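Local coordinates for thiamin pyrophosphokinase (Saccharomyces cerevisiae, PDB 1IG0) that transfers a pyrophosphate group from ATP to thiamine, making thiamine diphosphate and AMP, and works as a homodimer, at the interface of chains A and B. Sequence-based numbering; all coordinates share one arbitrary frame. Chains: chain A/B, Thiamin pyrophosphokinase.

The interface of chains A and B. Residues chain A 196-197, 200, 256; chain B 203, 254, 256, 279.
The N-terminal turn of helix 196-212 in chain A packs on chain B in an apolar patch of the homodimer interface, made there by the end of strand 248-254, the loops of B:Ile256 and B:Val279, and helix 196-212 through B:Ile203. A:Phe196 presents the CD2-CE2-CZ edge of its ring to three aliphatic chains of the partner. CD2 meets the methyl CD1 of B:Leu254 at 3.6 Å. CE2 touches the terminal methyl CD1 of B:Ile256, and CZ lies 3.7 Å from the corresponding CD1 of B:Ile203. B:Leu254 and B:Ile256 lie toward one face of the ring, B:Ile203 toward the other, so the rim is wedged between them. The ring reaches this wedge with CG opposite the backbone N (chi1 -158°). One turn on, A:Val200 covers the face on the B:Leu254 side with CG2, a methyl that also touches B:Leu254 CD1 (3.7 Å) and B:Ile256 CD1. An alanine in place of A:Phe196 would probably leave B:Ile203 without its aromatic partner and open a gap between it and B:Leu254. On the flank, A:Val200 CG1 grazes B:Val279 CG2. Close to the two-fold axis, A:Ile256 and B:Ile256 lie side by side, their CG2 methyls 4.0 Å apart. The symmetry repeats the patch with the chains exchanged, so the start of each helix 196-212 packs on the partner's same helix and on part of its vitamin B1 binding domain.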
# COMPACT_ATOMS: atom_id res chain seq x y z
N PHE A 196 5.77 3.27 -2.98
CA PHE A 196 5.05 2.00 -2.92
C PHE A 196 5.87 0.74 -2.66
O PHE A 196 5.42 -0.12 -1.90
CB PHE A 196 4.20 1.80 -4.18
CG PHE A 196 3.07 0.84 -3.97
CD1 PHE A 196 2.12 1.06 -2.97
CD2 PHE A 196 2.95 -0.32 -4.74
CE1 PHE A 196 1.09 0.16 -2.74
CE2 PHE A 196 1.92 -1.23 -4.52
CZ PHE A 196 0.98 -0.99 -3.52
N ASP A 197 7.04 0.61 -3.27
CA ASP A 197 7.82 -0.60 -3.02
C ASP A 197 8.20 -0.68 -1.55
O ASP A 197 8.45 -1.77 -1.02
CB ASP A 197 9.06 -0.65 -3.92
CG ASP A 197 9.99 0.53 -3.72
OD1 ASP A 197 9.54 1.68 -3.88
OD2 ASP A 197 11.17 0.29 -3.41
N VAL A 200 5.24 -2.16 0.35
CA VAL A 200 5.24 -3.61 0.19
C VAL A 200 6.31 -4.25 1.07
O VAL A 200 6.07 -5.28 1.69
CB VAL A 200 5.50 -4.01 -1.28
CG1 VAL A 200 5.70 -5.51 -1.39
CG2 VAL A 200 4.33 -3.57 -2.15
N ILE A 256 -2.20 -10.62 1.68
CA ILE A 256 -1.16 -10.02 0.87
C ILE A 256 -0.01 -10.97 0.55
O ILE A 256 0.56 -11.58 1.45
CB ILE A 256 -0.61 -8.74 1.55
CG1 ILE A 256 -1.77 -7.81 1.90
CG2 ILE A 256 0.37 -8.03 0.62
CD1 ILE A 256 -1.35 -6.55 2.65
N ILE B 203 -5.08 -2.85 -5.75
CA ILE B 203 -4.12 -3.78 -6.32
C ILE B 203 -4.83 -4.99 -6.94
O ILE B 203 -4.40 -5.49 -7.98
CB ILE B 203 -3.11 -4.27 -5.27
CG1 ILE B 203 -2.26 -3.08 -4.78
CG2 ILE B 203 -2.21 -5.35 -5.86
CD1 ILE B 203 -1.55 -2.34 -5.89
N LEU B 254 6.96 -6.25 -7.44
CA LEU B 254 6.11 -6.66 -6.33
C LEU B 254 5.15 -7.81 -6.58
O LEU B 254 4.15 -7.65 -7.28
CB LEU B 254 5.32 -5.43 -5.87
CG LEU B 254 6.14 -4.13 -5.93
CD1 LEU B 254 5.22 -2.93 -5.71
CD2 LEU B 254 7.26 -4.16 -4.90
N ILE B 256 2.64 -9.05 -5.20
CA ILE B 256 1.52 -8.85 -4.28
C ILE B 256 0.41 -9.86 -4.56
O ILE B 256 -0.05 -9.98 -5.70
CB ILE B 256 0.96 -7.42 -4.40
CG1 ILE B 256 2.10 -6.41 -4.36
CG2 ILE B 256 -0.03 -7.15 -3.28
CD1 ILE B 256 1.66 -4.97 -4.62
N VAL B 279 6.25 -12.08 -1.05
CA VAL B 279 6.06 -11.12 0.04
C VAL B 279 6.18 -11.84 1.38
O VAL B 279 6.61 -11.25 2.37
CB VAL B 279 4.68 -10.44 -0.05
CG1 VAL B 279 4.40 -9.63 1.22
CG2 VAL B 279 4.62 -9.53 -1.26